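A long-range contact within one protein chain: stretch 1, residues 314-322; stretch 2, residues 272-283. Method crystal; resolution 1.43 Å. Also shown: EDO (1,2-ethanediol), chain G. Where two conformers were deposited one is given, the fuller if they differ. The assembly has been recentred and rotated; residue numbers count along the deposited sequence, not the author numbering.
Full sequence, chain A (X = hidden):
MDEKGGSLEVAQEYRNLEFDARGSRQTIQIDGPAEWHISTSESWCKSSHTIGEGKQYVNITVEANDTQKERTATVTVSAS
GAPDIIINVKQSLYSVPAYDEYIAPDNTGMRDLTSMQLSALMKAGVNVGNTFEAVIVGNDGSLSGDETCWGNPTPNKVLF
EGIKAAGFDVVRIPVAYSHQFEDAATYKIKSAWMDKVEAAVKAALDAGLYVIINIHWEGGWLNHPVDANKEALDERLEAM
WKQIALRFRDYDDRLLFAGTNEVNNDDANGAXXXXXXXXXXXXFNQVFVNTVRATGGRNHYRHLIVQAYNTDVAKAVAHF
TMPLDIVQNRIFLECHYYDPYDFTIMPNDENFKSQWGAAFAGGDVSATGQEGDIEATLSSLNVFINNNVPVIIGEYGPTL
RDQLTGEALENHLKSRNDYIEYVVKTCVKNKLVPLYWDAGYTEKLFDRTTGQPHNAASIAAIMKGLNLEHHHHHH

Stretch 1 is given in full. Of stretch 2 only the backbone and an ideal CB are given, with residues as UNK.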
ATOM      1  N   ALA A 314      -7.237 -10.675   1.165  1.00 11.40           N
ATOM      2  CA  ALA A 314      -7.116 -11.699   2.205  1.00  8.55           C
ATOM      3  C   ALA A 314      -5.725 -11.651   2.851  1.00  9.13           C
ATOM      4  O   ALA A 314      -5.589 -11.848   4.055  1.00  9.61           O
ATOM      5  CB  ALA A 314      -7.444 -13.090   1.661  1.00 10.82           C
ATOM      6  N   LYS A 315      -4.691 -11.407   2.055  1.00  9.41           N
ATOM      7  CA  LYS A 315      -3.336 -11.275   2.599  1.00  9.15           C
ATOM      8  C   LYS A 315      -3.165 -10.030   3.481  1.00  8.28           C
ATOM      9  O   LYS A 315      -2.323 -10.011   4.397  1.00 11.21           O
ATOM     10  CB  LYS A 315      -2.265 -11.358   1.511  1.00 10.79           C
ATOM     11  CG  LYS A 315      -2.144 -12.745   0.873  1.00 12.44           C
ATOM     12  CD  LYS A 315      -1.172 -12.760  -0.290  1.00 13.17           C
ATOM     13  CE  LYS A 315      -1.023 -14.146  -0.885  1.00 17.21           C
ATOM     14  NZ  LYS A 315      -2.263 -14.624  -1.526  1.00 15.13           N
ATOM     15  N   ALA A 316      -3.920  -8.974   3.178  1.00 10.06           N
ATOM     16  CA  ALA A 316      -3.916  -7.788   4.059  1.00  8.95           C
ATOM     17  C   ALA A 316      -4.420  -8.178   5.445  1.00  9.80           C
ATOM     18  O   ALA A 316      -3.780  -7.927   6.473  1.00 10.11           O
ATOM     19  CB  ALA A 316      -4.780  -6.669   3.478  1.00 15.49           C
ATOM     20  N   VAL A 317      -5.591  -8.793   5.470  1.00 10.17           N
ATOM     21  CA  VAL A 317      -6.234  -9.179   6.708  1.00 10.46           C
ATOM     22  C   VAL A 317      -5.327 -10.110   7.512  1.00  9.71           C
ATOM     23  O   VAL A 317      -5.200  -9.974   8.730  1.00 12.63           O
ATOM     24  CB  VAL A 317      -7.597  -9.842   6.428  1.00 11.45           C
ATOM     25  CG1 VAL A 317      -8.205 -10.442   7.689  1.00 11.63           C
ATOM     26  CG2 VAL A 317      -8.572  -8.830   5.820  1.00 11.97           C
ATOM     27  N   ALA A 318      -4.682 -11.059   6.831  1.00  9.41           N
ATOM     28  CA  ALA A 318      -3.870 -12.083   7.523  1.00 10.14           C
ATOM     29  C   ALA A 318      -2.449 -11.627   7.884  1.00 10.87           C
ATOM     30  O   ALA A 318      -1.854 -12.127   8.851  1.00 13.10           O
ATOM     31  CB  ALA A 318      -3.815 -13.361   6.677  1.00 22.11           C
ATOM     32  N   HIS A 319      -1.868 -10.722   7.100  1.00  9.11           N
ATOM     33  CA  HIS A 319      -0.425 -10.470   7.204  1.00  9.48           C
ATOM     34  C   HIS A 319       0.058  -9.025   7.200  1.00  8.78           C
ATOM     35  O   HIS A 319       1.242  -8.779   7.451  1.00 11.83           O
ATOM     36  CB  HIS A 319       0.315 -11.203   6.071  1.00 11.86           C
ATOM     37  CG  HIS A 319      -0.005 -12.660   5.985  1.00 12.61           C
ATOM     38  ND1 HIS A 319       0.477 -13.571   6.892  1.00 15.01           N
ATOM     39  CD2 HIS A 319      -0.743 -13.362   5.091  1.00 13.16           C
ATOM     40  CE1 HIS A 319       0.038 -14.774   6.569  1.00 18.01           C
ATOM     41  NE2 HIS A 319      -0.693 -14.674   5.471  1.00 15.58           N
ATOM     42  N   PHE A 320      -0.784  -8.063   6.850  1.00  9.06           N
ATOM     43  CA  PHE A 320      -0.328  -6.673   6.786  1.00  9.90           C
ATOM     44  C   PHE A 320      -0.092  -6.169   8.201  1.00 11.01           C
ATOM     45  O   PHE A 320      -0.941  -6.381   9.086  1.00 13.05           O
ATOM     46  CB  PHE A 320      -1.359  -5.778   6.055  1.00 15.86           C
ATOM     47  CG  PHE A 320      -1.075  -4.304   6.204  1.00  9.52           C
ATOM     48  CD1 PHE A 320      -0.169  -3.674   5.363  1.00  9.11           C
ATOM     49  CD2 PHE A 320      -1.710  -3.546   7.179  1.00 11.16           C
ATOM     50  CE1 PHE A 320       0.076  -2.319   5.488  1.00  9.20           C
ATOM     51  CE2 PHE A 320      -1.482  -2.197   7.293  1.00 12.75           C
ATOM     52  CZ  PHE A 320      -0.555  -1.607   6.483  1.00  9.35           C
ATOM     53  N   THR A 321       1.045  -5.510   8.394  1.00 12.47           N
ATOM     54  CA  THR A 321       1.341  -4.804   9.646  1.00 11.22           C
ATOM     55  C   THR A 321       1.490  -3.296   9.392  1.00 11.42           C
ATOM     56  O   THR A 321       2.072  -2.878   8.412  1.00 12.98           O
ATOM     57  CB  THR A 321       2.596  -5.382  10.326  1.00 12.58           C
ATOM     58  OG1 THR A 321       3.742  -5.196   9.480  1.00 13.75           O
ATOM     59  CG2 THR A 321       2.388  -6.865  10.655  1.00 18.16           C
ATOM     60  N   MET A 322       0.971  -2.483  10.310  1.00 10.58           N
ATOM     61  CA  MET A 322       1.067  -1.033  10.185  0.50 10.26           C
ATOM     62  C   MET A 322       2.507  -0.595  10.382  1.00  9.56           C
ATOM     63  O   MET A 322       3.154  -0.984  11.373  1.00 12.68           O
ATOM     64  CB  MET A 322       0.175  -0.311  11.207  0.50 26.10           C
ATOM     65  CG  MET A 322      -1.294  -0.268  10.827  0.50 14.15           C
ATOM     66  SD  MET A 322      -1.676   0.712   9.370  0.50 13.47           S
ATOM     67  CE  MET A 322      -1.669   2.406   9.952  0.50 11.43           C
ATOM     68  N   UNK A 272       2.626 -20.200  -2.381  1.00 17.44           N
ATOM     69  CA  UNK A 272       2.092 -19.489  -1.226  1.00 13.72           C
ATOM     70  C   UNK A 272       3.233 -18.657  -0.569  1.00 13.29           C
ATOM     71  O   UNK A 272       4.338 -19.179  -0.302  1.00 15.66           O
ATOM     72  CB  UNK A 272       1.480 -20.474  -0.228  1.00 13.72           C
ATOM     73  N   UNK A 273       2.982 -17.360  -0.311  1.00 11.68           N
ATOM     74  CA  UNK A 273       4.084 -16.613   0.301  1.00 11.81           C
ATOM     75  C   UNK A 273       4.435 -17.109   1.703  1.00 12.01           C
ATOM     76  O   UNK A 273       3.579 -17.655   2.426  1.00 13.90           O
ATOM     77  CB  UNK A 273       3.728 -15.126   0.363  1.00 11.81           C
ATOM     78  N   UNK A 274       5.670 -16.855   2.083  1.00 11.46           N
ATOM     79  CA  UNK A 274       6.222 -17.339   3.343  1.00 12.59           C
ATOM     80  C   UNK A 274       6.295 -16.207   4.358  1.00 12.79           C
ATOM     81  O   UNK A 274       6.135 -15.040   3.997  1.00 12.58           O
ATOM     82  CB  UNK A 274       7.608 -17.950   3.126  1.00 12.59           C
ATOM     83  N   UNK A 275       6.562 -16.540   5.614  1.00 14.01           N
ATOM     84  CA  UNK A 275       6.736 -15.520   6.629  1.00 13.16           C
ATOM     85  C   UNK A 275       7.878 -14.548   6.286  1.00 12.36           C
ATOM     86  O   UNK A 275       7.758 -13.316   6.512  1.00 12.69           O
ATOM     87  CB  UNK A 275       6.998 -16.182   7.983  1.00 13.16           C
ATOM     88  N   UNK A 276       8.941 -15.068   5.672  1.00 13.13           N
ATOM     89  CA  UNK A 276      10.029 -14.232   5.165  1.00 12.68           C
ATOM     90  C   UNK A 276       9.493 -13.201   4.144  1.00 12.52           C
ATOM     91  O   UNK A 276       9.815 -12.011   4.225  1.00 11.84           O
ATOM     92  CB  UNK A 276      11.111 -15.105   4.525  1.00 12.68           C
ATOM     93  N   UNK A 277       8.690 -13.670   3.191  1.00 12.89           N
ATOM     94  CA  UNK A 277       8.139 -12.779   2.187  1.00 11.62           C
ATOM     95  C   UNK A 277       7.297 -11.640   2.805  1.00  9.53           C
ATOM     96  O   UNK A 277       7.435 -10.457   2.419  1.00 10.08           O
ATOM     97  CB  UNK A 277       7.288 -13.586   1.204  1.00 11.62           C
ATOM     98  N   UNK A 278       6.425 -11.977   3.759  1.00  9.74           N
ATOM     99  CA  UNK A 278       5.626 -10.934   4.438  1.00 10.48           C
ATOM    100  C   UNK A 278       6.482  -9.967   5.250  1.00 10.13           C
ATOM    101  O   UNK A 278       6.234  -8.760   5.263  1.00 11.52           O
ATOM    102  CB  UNK A 278       4.593 -11.585   5.360  1.00 10.48           C
ATOM    103  N   UNK A 279       7.493 -10.488   5.931  1.00 11.19           N
ATOM    104  CA  UNK A 279       8.392  -9.646   6.704  1.00 12.22           C
ATOM    105  C   UNK A 279       9.124  -8.635   5.828  1.00 10.77           C
ATOM    106  O   UNK A 279       9.190  -7.431   6.152  1.00 11.66           O
ATOM    107  CB  UNK A 279       9.404 -10.513   7.455  1.00 12.22           C
ATOM    108  N   UNK A 280       9.648  -9.105   4.710  1.00  9.93           N
ATOM    109  CA  UNK A 280      10.440  -8.260   3.856  1.00 10.18           C
ATOM    110  C   UNK A 280       9.524  -7.255   3.122  1.00 10.42           C
ATOM    111  O   UNK A 280       9.847  -6.080   2.992  1.00 10.11           O
ATOM    112  CB  UNK A 280      11.238  -9.109   2.864  1.00 10.18           C
ATOM    113  N   UNK A 281       8.351  -7.708   2.687  1.00 10.80           N
ATOM    114  CA  UNK A 281       7.419  -6.810   1.987  1.00  9.40           C
ATOM    115  C   UNK A 281       6.830  -5.753   2.933  1.00  8.51           C
ATOM    116  O   UNK A 281       6.774  -4.567   2.583  1.00  9.26           O
ATOM    117  CB  UNK A 281       6.289  -7.620   1.348  1.00  9.40           C
ATOM    118  N   UNK A 282       6.430  -6.149   4.138  1.00  9.11           N
ATOM    119  CA  UNK A 282       6.047  -5.154   5.139  1.00 10.52           C
ATOM    120  C   UNK A 282       7.202  -4.173   5.403  1.00  9.75           C
ATOM    121  O   UNK A 282       6.985  -2.961   5.522  1.00 10.13           O
ATOM    122  CB  UNK A 282       5.629  -5.844   6.439  1.00 10.52           C
ATOM    123  N   UNK A 283       8.437  -4.683   5.340  1.00  9.49           N
ATOM    124  CA  UNK A 283       9.608  -3.857   5.461  1.00 10.00           C
ATOM    125  C   UNK A 283       9.727  -2.764   4.398  1.00 10.04           C
ATOM    126  O   UNK A 283      10.177  -1.659   4.683  1.00 11.36           O
ATOM    127  CB  UNK A 283      10.850  -4.750   5.414  1.00 10.00           C
TER
HETATM  128  C1  EDO G1513      -3.408 -14.960   3.481  1.00 30.46           C
HETATM  129  O1  EDO G1513      -4.484 -15.049   2.556  1.00 35.98           O
HETATM  130  C2  EDO G1513      -2.437 -16.144   3.432  1.00 24.63           C
HETATM  131  O2  EDO G1513      -2.336 -16.787   4.703  1.00 64.70           O

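Position 272 lies in the loop before the helix. Its CA-to-CB bond runs sideways, and the ideal CB has nothing of stretch 1 within 5.5 Å, so many residues would suit; a long polar one could extend toward the amine of Lys315. The residue is Gln272, and a water bridges the gap, donating to Gln272 OE1 (2.8 Å) and accepting from Lys315 NZ (2.9 Å).

At position 273, phi/psi of -65/156 is compatible with proline, and CB points toward stretch 1, 5.0 Å from Lys315 CE. The aliphatic part of that lysine favours a compact apolar group. Pro273 fills the place, its CG 3.7 Å from Lys315 CE.

Position 274 directly precedes the helix, with CB directed away from stretch 1. A free backbone N three residues on calls for a capping acceptor: Ser, Thr, Asp or Asn. The residue is Thr274; its OG1 accepts from the N of residue 277 at 3.1 Å.

At 275, CB points sideways into open space, but the imidazole of His319 lies within range of a long side chain, making Glu or Gln reasonable. Glu275 curls with chi1 and chi2 both m, bringing OE2 to 3.8 Å from His319 CE1. The polar link runs through a water, which donates to Glu275 OE1 at 2.8 Å and lies 2.7 Å from His319 ND1.

Positions 276 and 277 are out of reach of stretch 1, which sets no preference. They hold Glu276 and Asn277; Asn277 OD1 returns the capping contact by accepting from Thr274 N at 2.9 Å.

Position 278 faces stretch 1 squarely. The CA of 278 is 6.7 Å from His319 CA, and its ideal CB is 4.4 Å from His319 CB. The exposed imidazole face invites a flat ring, while a long aliphatic chain could also pack there. Tyr278, chi1 m, stacks face-to-face on His319: centroids are 3.6 Å apart, planes 10° apart, and CD2 of His319 approaches CZ of Tyr278 to 3.2 Å. His319 CB also sits over the phenol face, 3.7 Å from the Tyr278 ring centroid, a CH-pi contact. Beyond the ring, Tyr278 OH reaches 3.6 Å from Lys315 CG.

CB at 279 points away, 280 is out of reach, and CB at 281 is sideways with no neighbour in stretch 1, so many side chains would suit. They are Arg279, Val280 and Gln281; Gln281 comes no nearer than 5.9 Å, from its NE2 to Phe320 CD1.

Position 282 points toward the segment around Thr321, with its ideal CB 3.6 Å from Thr321 OG1. Stretch 1 offers a carbonyl at His319 and an amide at Thr321, so a short side chain with both donor and acceptor fits best. Asn282 uses both: ND2 donates to His319 O (3.0 Å, 166°), and OD1 accepts from Thr321 N (3.2 Å, 178°). A water donates to both Asn282 OD1 and Thr321 O, each at 2.7 Å.

At 283, CB would point away and lie 2.9 Å from the O of residue 280, a clash that favours glycine; Gly283 is found.

Stretch 2, residues 272-283: QPTEENYRVQNG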
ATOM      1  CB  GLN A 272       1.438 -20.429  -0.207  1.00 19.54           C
ATOM      2  CG  GLN A 272       0.312 -21.295  -0.774  1.00 31.70           C
ATOM      3  CD  GLN A 272      -0.799 -20.472  -1.399  1.00114.30           C
ATOM      4  OE1 GLN A 272      -1.150 -19.411  -0.892  1.00 68.57           O
ATOM      5  NE2 GLN A 272      -1.345 -20.950  -2.513  1.00128.77           N
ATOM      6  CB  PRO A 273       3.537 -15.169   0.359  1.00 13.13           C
ATOM      7  CG  PRO A 273       2.549 -15.130  -0.752  1.00 12.90           C
ATOM      8  CD  PRO A 273       1.871 -16.467  -0.680  1.00 16.23           C
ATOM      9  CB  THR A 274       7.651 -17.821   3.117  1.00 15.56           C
ATOM     10  OG1 THR A 274       8.463 -16.699   2.724  1.00 15.83           O
ATOM     11  CG2 THR A 274       7.706 -18.909   2.028  1.00 14.80           C
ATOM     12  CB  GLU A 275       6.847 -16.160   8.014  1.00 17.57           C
ATOM     13  CG  GLU A 275       5.512 -16.722   8.539  1.00 29.89           C
ATOM     14  CD  GLU A 275       4.323 -15.737   8.505  1.00 97.59           C
ATOM     15  OE1 GLU A 275       4.463 -14.534   8.848  1.00 24.43           O
ATOM     16  OE2 GLU A 275       3.204 -16.171   8.146  1.00 48.84           O
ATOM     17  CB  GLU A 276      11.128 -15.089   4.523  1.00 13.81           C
ATOM     18  CG  GLU A 276      12.178 -14.306   3.776  1.00 13.00           C
ATOM     19  CD  GLU A 276      13.209 -15.168   3.072  1.00 17.68           C
ATOM     20  OE1 GLU A 276      12.910 -16.335   2.768  1.00 23.72           O
ATOM     21  OE2 GLU A 276      14.312 -14.668   2.778  1.00 16.70           O
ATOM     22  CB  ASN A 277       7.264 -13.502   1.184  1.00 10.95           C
ATOM     23  CG  ASN A 277       7.977 -14.592   0.388  1.00 10.87           C
ATOM     24  OD1 ASN A 277       7.312 -15.575   0.044  1.00 12.12           O
ATOM     25  ND2 ASN A 277       9.262 -14.421   0.028  1.00 12.39           N
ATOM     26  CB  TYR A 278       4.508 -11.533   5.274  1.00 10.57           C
ATOM     27  CG  TYR A 278       3.493 -12.310   4.480  1.00 10.33           C
ATOM     28  CD1 TYR A 278       2.727 -11.717   3.490  1.00 12.23           C
ATOM     29  CD2 TYR A 278       3.310 -13.670   4.720  1.00 11.36           C
ATOM     30  CE1 TYR A 278       1.806 -12.444   2.765  1.00 12.19           C
ATOM     31  CE2 TYR A 278       2.375 -14.410   4.010  1.00 12.89           C
ATOM     32  CZ  TYR A 278       1.641 -13.789   3.008  1.00 11.86           C
ATOM     33  OH  TYR A 278       0.681 -14.478   2.285  1.00 12.57           O
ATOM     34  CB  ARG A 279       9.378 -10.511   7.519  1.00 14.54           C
ATOM     35  CG  ARG A 279      10.403  -9.683   8.291  1.00 14.17           C
ATOM     36  CD  ARG A 279      11.175 -10.507   9.324  1.00 20.64           C
ATOM     37  NE  ARG A 279      11.669 -11.756   8.741  1.00 19.82           N
ATOM     38  CZ  ARG A 279      12.664 -11.868   7.871  1.00 21.24           C
ATOM     39  NH1 ARG A 279      13.350 -10.795   7.472  1.00 22.48           N
ATOM     40  NH2 ARG A 279      13.002 -13.079   7.408  1.00 18.69           N
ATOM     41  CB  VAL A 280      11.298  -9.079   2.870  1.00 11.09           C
ATOM     42  CG1 VAL A 280      11.988  -8.145   1.896  1.00 15.31           C
ATOM     43  CG2 VAL A 280      12.317  -9.925   3.631  1.00 11.84           C
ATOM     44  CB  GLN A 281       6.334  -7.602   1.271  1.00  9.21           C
ATOM     45  CG  GLN A 281       5.320  -6.746   0.539  1.00  8.40           C
ATOM     46  CD  GLN A 281       4.100  -6.439   1.370  1.00  9.35           C
ATOM     47  OE1 GLN A 281       3.656  -7.241   2.196  1.00  9.77           O
ATOM     48  NE2 GLN A 281       3.525  -5.286   1.107  1.00  9.71           N
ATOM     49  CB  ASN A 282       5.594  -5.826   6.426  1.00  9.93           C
ATOM     50  CG  ASN A 282       4.139  -6.292   6.405  1.00  9.52           C
ATOM     51  OD1 ASN A 282       3.223  -5.519   6.103  1.00  9.99           O
ATOM     52  ND2 ASN A 282       3.925  -7.539   6.801  1.00 11.51           N
TER
HETATM   53  O   HOH W   1      -1.409 -17.170  -2.577  1.00 32.23           O
HETATM   54  O   HOH W   2       2.076 -12.999   8.963  1.00 19.57           O
HETATM   55  O   HOH W   3       3.518  -2.833   6.187  1.00 10.57           O
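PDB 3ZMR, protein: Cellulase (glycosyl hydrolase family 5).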